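Local coordinates for protein putative acetyltransferase (PDB 4E2A) that probably transfers an acyl group, most likely acetyl from acetyl-CoA, to an acceptor that is not established here, at residues 165-170 / 195-200; 38-43 / 95-100; 50-55 / 80-85. One frame throughout, in Å; residues are numbered along the deposited sequence.

Contact 1 of 3, residues 165-170 / 195-200; sequences GVWEKN and KVDTDW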
loop_
_atom_site.group_PDB
_atom_site.type_symbol
_atom_site.label_atom_id
_atom_site.label_comp_id
_atom_site.label_asym_id
_atom_site.label_seq_id
_atom_site.Cartn_x
_atom_site.Cartn_y
_atom_site.Cartn_z
ATOM N N GLY B 165 6.193 -7.217 -8.940
ATOM C CA GLY B 165 6.790 -6.775 -7.697
ATOM C C GLY B 165 7.267 -7.955 -6.885
ATOM O O GLY B 165 6.642 -9.006 -6.895
ATOM N N VAL B 166 8.384 -7.783 -6.184
ATOM C CA VAL B 166 8.897 -8.829 -5.313
ATOM C C VAL B 166 9.423 -8.204 -4.019
ATOM O O VAL B 166 10.005 -7.120 -4.033
ATOM C CB VAL B 166 10.027 -9.653 -5.993
ATOM C CG1 VAL B 166 11.229 -8.761 -6.294
ATOM C CG2 VAL B 166 10.441 -10.835 -5.117
ATOM N N TRP B 167 9.202 -8.897 -2.909
ATOM C CA TRP B 167 9.631 -8.440 -1.594
ATOM C C TRP B 167 11.158 -8.402 -1.507
ATOM O O TRP B 167 11.825 -9.387 -1.826
ATOM C CB TRP B 167 9.075 -9.384 -0.526
ATOM C CG TRP B 167 9.359 -8.955 0.882
ATOM C CD1 TRP B 167 9.627 -7.684 1.318
ATOM C CD2 TRP B 167 9.420 -9.797 2.039
ATOM N NE1 TRP B 167 9.833 -7.685 2.674
ATOM C CE2 TRP B 167 9.725 -8.978 3.143
ATOM C CE3 TRP B 167 9.256 -11.176 2.255
ATOM C CZ2 TRP B 167 9.859 -9.473 4.434
ATOM C CZ3 TRP B 167 9.382 -11.673 3.532
ATOM C CH2 TRP B 167 9.681 -10.823 4.611
ATOM N N GLU B 168 11.705 -7.269 -1.069
ATOM C CA GLU B 168 13.147 -7.138 -0.897
ATOM C C GLU B 168 13.802 -8.347 -0.222
ATOM O O GLU B 168 14.954 -8.649 -0.497
ATOM C CB GLU B 168 13.483 -5.873 -0.107
ATOM C CG GLU B 168 14.970 -5.569 -0.072
ATOM C CD GLU B 168 15.278 -4.180 0.470
ATOM O OE1 GLU B 168 15.046 -3.943 1.683
ATOM O OE2 GLU B 168 15.752 -3.332 -0.321
ATOM N N LYS B 169 13.071 -9.035 0.649
ATOM C CA LYS B 169 13.645 -10.150 1.410
ATOM C C LYS B 169 13.472 -11.518 0.769
ATOM O O LYS B 169 13.980 -12.512 1.293
ATOM C CB LYS B 169 13.067 -10.199 2.826
ATOM C CG LYS B 169 13.927 -9.528 3.880
ATOM C CD LYS B 169 14.256 -8.093 3.510
ATOM C CE LYS B 169 15.031 -7.417 4.634
ATOM N NZ LYS B 169 14.318 -7.513 5.949
ATOM N N ASN B 170 12.747 -11.590 -0.345
ATOM C CA ASN B 170 12.526 -12.889 -0.991
ATOM C C ASN B 170 13.562 -13.189 -2.071
ATOM O O ASN B 170 13.263 -13.139 -3.272
ATOM C CB ASN B 170 11.119 -13.007 -1.564
ATOM C CG ASN B 170 10.793 -14.431 -2.005
ATOM O OD1 ASN B 170 11.662 -15.312 -2.024
ATOM N ND2 ASN B 170 9.541 -14.660 -2.371
ATOM N N LYS B 195 7.484 -1.498 11.742
ATOM C CA LYS B 195 8.315 -2.157 10.729
ATOM C C LYS B 195 8.218 -1.495 9.351
ATOM O O LYS B 195 7.126 -1.356 8.788
ATOM C CB LYS B 195 7.924 -3.637 10.619
ATOM C CG LYS B 195 8.731 -4.438 9.601
ATOM C CD LYS B 195 8.140 -5.836 9.382
ATOM C CE LYS B 195 8.349 -6.748 10.592
ATOM N NZ LYS B 195 9.777 -7.139 10.768
ATOM N N VAL B 196 9.366 -1.078 8.823
ATOM C CA VAL B 196 9.461 -0.536 7.474
ATOM C C VAL B 196 9.849 -1.662 6.510
ATOM O O VAL B 196 10.675 -2.512 6.839
ATOM C CB VAL B 196 10.501 0.614 7.404
ATOM C CG1 VAL B 196 10.653 1.141 5.978
ATOM C CG2 VAL B 196 10.104 1.746 8.342
ATOM N N ASP B 197 9.246 -1.678 5.325
ATOM C CA ASP B 197 9.620 -2.659 4.316
ATOM C C ASP B 197 9.699 -2.096 2.906
ATOM O O ASP B 197 9.249 -0.975 2.640
ATOM C CB ASP B 197 8.687 -3.869 4.348
ATOM C CG ASP B 197 9.199 -4.967 5.253
ATOM O OD1 ASP B 197 10.171 -5.653 4.852
ATOM O OD2 ASP B 197 8.642 -5.139 6.361
ATOM N N THR B 198 10.279 -2.885 2.005
ATOM C CA THR B 198 10.450 -2.444 0.640
ATOM C C THR B 198 10.065 -3.521 -0.357
ATOM O O THR B 198 10.343 -4.701 -0.151
ATOM C CB THR B 198 11.904 -2.025 0.364
ATOM O OG1 THR B 198 12.304 -1.002 1.292
ATOM C CG2 THR B 198 12.045 -1.534 -1.075
ATOM N N ASP B 199 9.413 -3.101 -1.435
ATOM C CA ASP B 199 9.210 -3.972 -2.585
ATOM C C ASP B 199 10.042 -3.474 -3.741
ATOM O O ASP B 199 10.101 -2.262 -4.010
ATOM C CB ASP B 199 7.739 -3.998 -3.003
ATOM C CG ASP B 199 6.906 -4.944 -2.158
ATOM O OD1 ASP B 199 7.420 -6.020 -1.778
ATOM O OD2 ASP B 199 5.731 -4.610 -1.880
ATOM N N TRP B 200 10.700 -4.407 -4.420
ATOM C CA TRP B 200 11.397 -4.091 -5.660
ATOM C C TRP B 200 10.473 -4.354 -6.835
ATOM O O TRP B 200 9.733 -5.339 -6.841
ATOM C CB TRP B 200 12.638 -4.964 -5.844
ATOM C CG TRP B 200 13.723 -4.786 -4.835
ATOM C CD1 TRP B 200 13.777 -3.869 -3.824
ATOM C CD2 TRP B 200 14.927 -5.560 -4.746
ATOM N NE1 TRP B 200 14.944 -4.030 -3.107
ATOM C CE2 TRP B 200 15.662 -5.052 -3.653
ATOM C CE3 TRP B 200 15.450 -6.622 -5.488
ATOM C CZ2 TRP B 200 16.902 -5.584 -3.289
ATOM C CZ3 TRP B 200 16.677 -7.146 -5.120
ATOM C CH2 TRP B 200 17.387 -6.627 -4.029
#
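Two tryptophans, one on each strand, donate their indole N-H groups to carboxylates across this antiparallel pairing, and the two rings lie on opposite faces of the sheet. On one face Glu168 CG stands anti to its backbone nitrogen (chi1 -171°), which takes the extended chain past the pyrrole part of Trp200 and brings OE2 to 3.0 Å from Trp200 NE1, whose N-H it accepts. Carboxylate and ring stand almost perpendicular, 85° apart, and the nitrogen meets OE2 on its anti side. Glu168 CA meanwhile sits over the ring face, a CH-pi contact 4.3 Å from the centroid of the five-membered ring. On the other face Trp167 NE1 donates to Asp197 OD1, also at 3.0 Å; the oxygen lies in the indole plane, yet the nitrogen approaches it from above the carboxylate plane. The backbones of Val166 and Trp200 form an antiparallel hydrogen-bonded pair, with a bond in each direction, Val166 N to Trp200 O being 2.9 Å. Beyond it the strand 161-167 breaks into a type I turn, where Glu168 N still finds Thr198 O at 3.0 Å before Asn170 caps the helix 171-179. Asp197 and Glu168 also pack against Val192 and Asn74 of the second subunit. Because each indole N-H is matched to a carboxylate oxygen, both acids are probably stabilised as anions, and each bond would restrict the rotation of its indole.

Contact 2 of 3, residues 38-43 / 95-100; sequences VEIRKV and ETYFIL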
loop_
_atom_site.group_PDB
_atom_site.type_symbol
_atom_site.label_atom_id
_atom_site.label_comp_id
_atom_site.label_asym_id
_atom_site.label_seq_id
_atom_site.Cartn_x
_atom_site.Cartn_y
_atom_site.Cartn_z
ATOM N N VAL B 38 -3.186 -31.146 -19.018
ATOM C CA VAL B 38 -3.167 -29.776 -18.526
ATOM C C VAL B 38 -3.693 -28.776 -19.544
ATOM O O VAL B 38 -3.342 -28.829 -20.723
ATOM C CB VAL B 38 -1.749 -29.376 -18.107
ATOM C CG1 VAL B 38 -1.720 -27.913 -17.682
ATOM C CG2 VAL B 38 -1.273 -30.271 -16.968
ATOM N N GLU B 39 -4.546 -27.868 -19.079
ATOM C CA GLU B 39 -5.090 -26.814 -19.921
ATOM C C GLU B 39 -4.988 -25.461 -19.224
ATOM O O GLU B 39 -5.112 -25.370 -17.999
ATOM C CB GLU B 39 -6.557 -27.107 -20.245
ATOM C CG GLU B 39 -7.200 -26.076 -21.163
ATOM C CD GLU B 39 -8.671 -26.351 -21.428
ATOM O OE1 GLU B 39 -9.211 -27.321 -20.846
ATOM O OE2 GLU B 39 -9.283 -25.590 -22.214
ATOM N N ILE B 40 -4.756 -24.414 -20.003
ATOM C CA ILE B 40 -4.742 -23.058 -19.478
ATOM C C ILE B 40 -5.692 -22.250 -20.324
ATOM O O ILE B 40 -5.556 -22.218 -21.543
ATOM C CB ILE B 40 -3.335 -22.407 -19.561
ATOM C CG1 ILE B 40 -2.333 -23.186 -18.703
ATOM C CG2 ILE B 40 -3.384 -20.924 -19.100
ATOM C CD1 ILE B 40 -0.895 -22.716 -18.865
ATOM N N ARG B 41 -6.647 -21.584 -19.683
ATOM C CA ARG B 41 -7.639 -20.799 -20.403
ATOM C C ARG B 41 -8.274 -19.764 -19.474
ATOM O O ARG B 41 -8.172 -19.868 -18.245
ATOM C CB ARG B 41 -8.733 -21.711 -21.000
ATOM C CG ARG B 41 -9.531 -22.492 -19.953
ATOM C CD ARG B 41 -10.889 -22.987 -20.468
ATOM N NE ARG B 41 -11.524 -23.924 -19.538
ATOM C CZ ARG B 41 -12.247 -23.575 -18.476
ATOM N NH1 ARG B 41 -12.443 -22.295 -18.199
ATOM N NH2 ARG B 41 -12.775 -24.510 -17.689
ATOM N N LYS B 42 -8.957 -18.791 -20.067
ATOM C CA LYS B 42 -9.621 -17.754 -19.300
ATOM C C LYS B 42 -10.717 -18.364 -18.439
ATOM O O LYS B 42 -11.303 -19.376 -18.802
ATOM C CB LYS B 42 -10.194 -16.666 -20.220
ATOM C CG LYS B 42 -9.131 -16.009 -21.081
ATOM C CD LYS B 42 -9.690 -14.905 -21.964
ATOM C CE LYS B 42 -8.681 -14.506 -23.030
ATOM N NZ LYS B 42 -9.256 -13.559 -24.027
ATOM N N VAL B 43 -10.967 -17.743 -17.287
ATOM C CA VAL B 43 -12.083 -18.093 -16.435
ATOM C C VAL B 43 -13.377 -17.776 -17.171
ATOM O O VAL B 43 -13.546 -16.686 -17.726
ATOM C CB VAL B 43 -12.058 -17.290 -15.094
ATOM C CG1 VAL B 43 -13.256 -17.677 -14.224
ATOM C CG2 VAL B 43 -10.765 -17.540 -14.341
ATOM N N GLU B 95 -6.769 -9.833 -17.561
ATOM C CA GLU B 95 -7.291 -11.172 -17.768
ATOM C C GLU B 95 -7.015 -12.077 -16.593
ATOM O O GLU B 95 -5.976 -11.966 -15.940
ATOM C CB GLU B 95 -6.803 -11.768 -19.077
ATOM C CG GLU B 95 -7.497 -11.142 -20.292
ATOM C CD GLU B 95 -6.771 -11.410 -21.594
ATOM O OE1 GLU B 95 -5.644 -11.939 -21.531
ATOM O OE2 GLU B 95 -7.327 -11.090 -22.671
ATOM N N THR B 96 -7.979 -12.939 -16.294
ATOM C CA THR B 96 -7.756 -13.973 -15.295
ATOM C C THR B 96 -7.859 -15.365 -15.934
ATOM O O THR B 96 -8.835 -15.668 -16.645
ATOM C CB THR B 96 -8.747 -13.855 -14.121
ATOM O OG1 THR B 96 -8.634 -12.560 -13.522
ATOM C CG2 THR B 96 -8.464 -14.915 -13.054
ATOM N N TYR B 97 -6.870 -16.206 -15.637
ATOM C CA TYR B 97 -6.788 -17.560 -16.197
ATOM C C TYR B 97 -6.823 -18.632 -15.106
ATOM O O TYR B 97 -6.331 -18.412 -13.993
ATOM C CB TYR B 97 -5.488 -17.740 -16.995
ATOM C CG TYR B 97 -5.373 -16.847 -18.211
ATOM C CD1 TYR B 97 -5.815 -17.280 -19.451
ATOM C CD2 TYR B 97 -4.820 -15.568 -18.112
ATOM C CE1 TYR B 97 -5.727 -16.485 -20.552
ATOM C CE2 TYR B 97 -4.731 -14.745 -19.224
ATOM C CZ TYR B 97 -5.186 -15.221 -20.442
ATOM O OH TYR B 97 -5.114 -14.448 -21.568
ATOM N N PHE B 98 -7.401 -19.791 -15.441
ATOM C CA PHE B 98 -7.222 -21.011 -14.669
ATOM C C PHE B 98 -6.154 -21.849 -15.357
ATOM O O PHE B 98 -6.031 -21.840 -16.596
ATOM C CB PHE B 98 -8.496 -21.876 -14.642
ATOM C CG PHE B 98 -9.568 -21.409 -13.678
ATOM C CD1 PHE B 98 -9.248 -20.833 -12.471
ATOM C CD2 PHE B 98 -10.906 -21.567 -13.995
ATOM C CE1 PHE B 98 -10.247 -20.415 -11.586
ATOM C CE2 PHE B 98 -11.914 -21.138 -13.127
ATOM C CZ PHE B 98 -11.577 -20.564 -11.919
ATOM N N ILE B 99 -5.382 -22.576 -14.562
ATOM C CA ILE B 99 -4.678 -23.727 -15.099
ATOM C C ILE B 99 -5.385 -24.943 -14.541
ATOM O O ILE B 99 -5.672 -25.021 -13.339
ATOM C CB ILE B 99 -3.168 -23.755 -14.798
ATOM C CG1 ILE B 99 -2.523 -24.978 -15.466
ATOM C CG2 ILE B 99 -2.900 -23.761 -13.309
ATOM C CD1 ILE B 99 -1.005 -24.903 -15.540
ATOM N N LEU B 100 -5.679 -25.870 -15.408
ATOM C CA LEU B 100 -6.506 -27.001 -15.087
ATOM C C LEU B 100 -5.778 -28.315 -15.255
ATOM O O LEU B 100 -4.989 -28.480 -16.134
ATOM C CB LEU B 100 -7.758 -27.006 -15.940
ATOM C CG LEU B 100 -8.738 -25.886 -15.736
ATOM C CD1 LEU B 100 -8.838 -24.952 -16.878
ATOM C CD2 LEU B 100 -10.023 -26.456 -15.384
#
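Lys42 and Tyr97 lie side by side on adjacent antiparallel strands, and the lysine can be followed outward along the tyrosine. Its CB sits 4.0 Å from Thr96 O. With CG turned anti to the carbonyl carbon (chi1 -58°), that atom comes to 3.5 Å from Tyr97 CE1, oblique to the ring. The extended chain then carries CE past Tyr97 OH, at 3.9 Å, and NZ ends in a salt bridge with Glu95 OE2 that is weak as a hydrogen bond at 3.4 Å. The other oxygen of the same carboxylate, Glu95 OE1, takes the hydroxyl of Tyr97 at 2.6 Å. Backbone hydrogen bonds, in hydrogen-bonded pairs at Glu39-Leu100 and Arg41-Phe98, join strand 38-42 to 94-101 at one border of the mixed GNAT sheet, where 38-42 is the outermost strand of the chain. Ile40 and Ile99 meet on the face covered by helix 142-157, their CG1 atoms 3.7 Å apart. On the reverse face Val43 CG2 stands over the centre of the Phe98 ring, 3.8 Å from its centroid and 3° off the normal. There too Leu100 CD1 lies over one face of the Arg41 guanidinium, 3.9 Å from Arg41 NE, while Arg41 NH1 forms a salt bridge with Glu47.

Contact 3 of 3, residues 50-55 / 80-85; sequences LLQKIA and YTLSVL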
loop_
_atom_site.group_PDB
_atom_site.type_symbol
_atom_site.label_atom_id
_atom_site.label_comp_id
_atom_site.label_asym_id
_atom_site.label_seq_id
_atom_site.Cartn_x
_atom_site.Cartn_y
_atom_site.Cartn_z
ATOM N N LEU B 50 -16.399 -20.567 -8.581
ATOM C CA LEU B 50 -15.241 -21.406 -8.623
ATOM C C LEU B 50 -13.966 -20.577 -8.382
ATOM O O LEU B 50 -13.194 -20.861 -7.535
ATOM C CB LEU B 50 -15.236 -22.142 -9.951
ATOM C CG LEU B 50 -14.111 -23.107 -10.189
ATOM C CD1 LEU B 50 -13.717 -23.898 -8.987
ATOM C CD2 LEU B 50 -14.335 -23.949 -11.384
ATOM N N LEU B 51 -13.846 -19.483 -9.082
ATOM C CA LEU B 51 -12.750 -18.573 -8.895
ATOM C C LEU B 51 -12.623 -18.069 -7.460
ATOM O O LEU B 51 -11.570 -18.068 -6.920
ATOM C CB LEU B 51 -12.889 -17.425 -9.852
ATOM C CG LEU B 51 -11.843 -16.346 -9.720
ATOM C CD1 LEU B 51 -10.470 -16.847 -9.927
ATOM C CD2 LEU B 51 -12.148 -15.117 -10.499
ATOM N N GLN B 52 -13.725 -17.648 -6.876
ATOM C CA GLN B 52 -13.699 -17.145 -5.501
ATOM C C GLN B 52 -13.147 -18.246 -4.603
ATOM O O GLN B 52 -12.293 -18.006 -3.734
ATOM C CB GLN B 52 -15.116 -16.702 -5.041
ATOM C CG GLN B 52 -15.202 -16.342 -3.558
ATOM C CD GLN B 52 -16.616 -15.994 -3.089
ATOM O OE1 GLN B 52 -17.513 -16.829 -3.135
ATOM N NE2 GLN B 52 -16.817 -14.736 -2.654
ATOM N N LYS B 53 -13.617 -19.469 -4.836
ATOM C CA LYS B 53 -13.232 -20.608 -4.005
ATOM C C LYS B 53 -11.715 -20.858 -4.036
ATOM O O LYS B 53 -11.059 -20.971 -2.986
ATOM C CB LYS B 53 -14.001 -21.866 -4.430
ATOM C CG LYS B 53 -13.556 -23.149 -3.730
ATOM C CD LYS B 53 -14.520 -24.297 -4.049
ATOM C CE LYS B 53 -14.056 -25.637 -3.470
ATOM N NZ LYS B 53 -14.277 -25.735 -1.991
ATOM N N ILE B 54 -11.159 -20.932 -5.237
ATOM C CA ILE B 54 -9.754 -21.236 -5.351
ATOM C C ILE B 54 -8.922 -20.051 -4.855
ATOM O O ILE B 54 -7.921 -20.244 -4.176
ATOM C CB ILE B 54 -9.351 -21.655 -6.781
ATOM C CG1 ILE B 54 -7.897 -22.111 -6.798
ATOM C CG2 ILE B 54 -9.503 -20.505 -7.749
ATOM C CD1 ILE B 54 -7.533 -22.938 -8.038
ATOM N N ALA B 55 -9.347 -18.830 -5.176
ATOM C CA ALA B 55 -8.670 -17.645 -4.661
ATOM C C ALA B 55 -8.629 -17.664 -3.122
ATOM O O ALA B 55 -7.579 -17.423 -2.519
ATOM C CB ALA B 55 -9.334 -16.386 -5.173
ATOM N N TYR B 80 -11.971 -10.613 -2.260
ATOM C CA TYR B 80 -12.459 -11.816 -2.920
ATOM C C TYR B 80 -13.956 -12.046 -2.770
ATOM O O TYR B 80 -14.403 -13.191 -2.719
ATOM C CB TYR B 80 -11.685 -13.051 -2.431
ATOM C CG TYR B 80 -10.214 -13.120 -2.853
ATOM C CD1 TYR B 80 -9.755 -12.468 -3.993
ATOM C CD2 TYR B 80 -9.295 -13.873 -2.117
ATOM C CE1 TYR B 80 -8.413 -12.541 -4.381
ATOM C CE2 TYR B 80 -7.950 -13.953 -2.499
ATOM C CZ TYR B 80 -7.519 -13.299 -3.636
ATOM O OH TYR B 80 -6.187 -13.392 -4.027
ATOM N N THR B 81 -14.733 -10.969 -2.681
ATOM C CA THR B 81 -16.201 -11.077 -2.772
ATOM C C THR B 81 -16.552 -11.315 -4.231
ATOM O O THR B 81 -15.734 -11.024 -5.127
ATOM C CB THR B 81 -16.891 -9.788 -2.288
ATOM O OG1 THR B 81 -16.551 -8.693 -3.159
ATOM C CG2 THR B 81 -16.452 -9.460 -0.869
ATOM N N LEU B 82 -17.735 -11.868 -4.481
ATOM C CA LEU B 82 -18.152 -12.160 -5.848
ATOM C C LEU B 82 -18.245 -10.890 -6.680
ATOM O O LEU B 82 -17.986 -10.923 -7.879
ATOM C CB LEU B 82 -19.497 -12.875 -5.886
ATOM C CG LEU B 82 -19.555 -14.351 -5.445
ATOM C CD1 LEU B 82 -20.998 -14.831 -5.351
ATOM C CD2 LEU B 82 -18.761 -15.218 -6.412
ATOM N N SER B 83 -18.622 -9.776 -6.054
ATOM C CA SER B 83 -18.785 -8.523 -6.803
ATOM C C SER B 83 -17.450 -7.921 -7.272
ATOM O O SER B 83 -17.356 -7.397 -8.386
ATOM C CB SER B 83 -19.609 -7.495 -6.004
ATOM O OG SER B 83 -18.965 -7.110 -4.794
ATOM N N VAL B 84 -16.434 -7.970 -6.422
ATOM C CA VAL B 84 -15.107 -7.469 -6.805
ATOM C C VAL B 84 -14.501 -8.367 -7.890
ATOM O O VAL B 84 -13.973 -7.891 -8.894
ATOM C CB VAL B 84 -14.174 -7.340 -5.587
ATOM C CG1 VAL B 84 -12.756 -6.994 -6.014
ATOM C CG2 VAL B 84 -14.723 -6.293 -4.595
ATOM N N LEU B 85 -14.594 -9.672 -7.692
ATOM C CA LEU B 85 -14.115 -10.606 -8.710
ATOM C C LEU B 85 -14.897 -10.453 -10.024
ATOM O O LEU B 85 -14.329 -10.576 -11.118
ATOM C CB LEU B 85 -14.193 -12.042 -8.184
ATOM C CG LEU B 85 -13.229 -12.361 -7.038
ATOM C CD1 LEU B 85 -13.601 -13.695 -6.416
ATOM C CD2 LEU B 85 -11.805 -12.365 -7.560
HETATM O O HOH W 1 -19.142 -12.699 -1.818
HETATM O O HOH W 2 -5.319 -16.076 -3.423
#
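The helical segment 50-55 passes the junction where the chain leaves one helix at Tyr80 and enters the next after Thr81, with the CA atoms of Gln52 and Tyr80 6.0 Å apart. Gln52 spans the gap. Its side chain leaves with CG anti to the backbone nitrogen (chi1 172°) and stays extended, which sets NE2 2.9 Å from Tyr80 O. The bond is nearly straight, 167° at the hydrogen; the acceptor lies in the amide plane, and the donor lies in the carbonyl plane on a lone pair. NE2 also donates to a water that accepts from Leu82 N, so one amide serves both sides of the helix break. Leu82 crosses the glutamine at about a right angle, its CD2 3.9 Å from Gln52 OE1. Leu85 CD1 presses on the start of the same side chain, 3.6 Å from Gln52 CB, while its CD2 branch meets Leu51 CD2 at 4.0 Å. One turn further along, Ala55 CB stands over the centre of the Tyr80 ring, 6° off its normal, a CH-pi contact. A second water joins Tyr80 OH to Ala55 O, which Thr58 OG1 also reaches. At the new helix start, Thr81 OG1 weakly accepts from Val84 N. This is a helix-to-helix junction with an N-cap threonine, packed on the first helix of the GNAT fold, which also rests on the sheet through Phe98 and Phe108, Leu51 and Ala55 taking part in both contacts.

From the N terminus, the edge strand 38-42 comes first and leads through a short connection into helix 48-63. Contact 3 closes the shorter loop, returning the chain to that helix at 80-85 after helix 69-79. Contact 2 closes the longer one, when strand 94-101, which follows helix 82-90, pairs with 38-42; contact 3 is thus nested inside it. The two touch, since Phe98 packs on Leu50, Leu51 and Ile54, fastening helix 48-63 to the strand next to the sheet border. Contact 1 follows in series and crosses neither. It joins strands 161-167 and 195-205 of the same sheet, its centre about 29 Å from that of contact 2 and on the opposite side of the chain's centre.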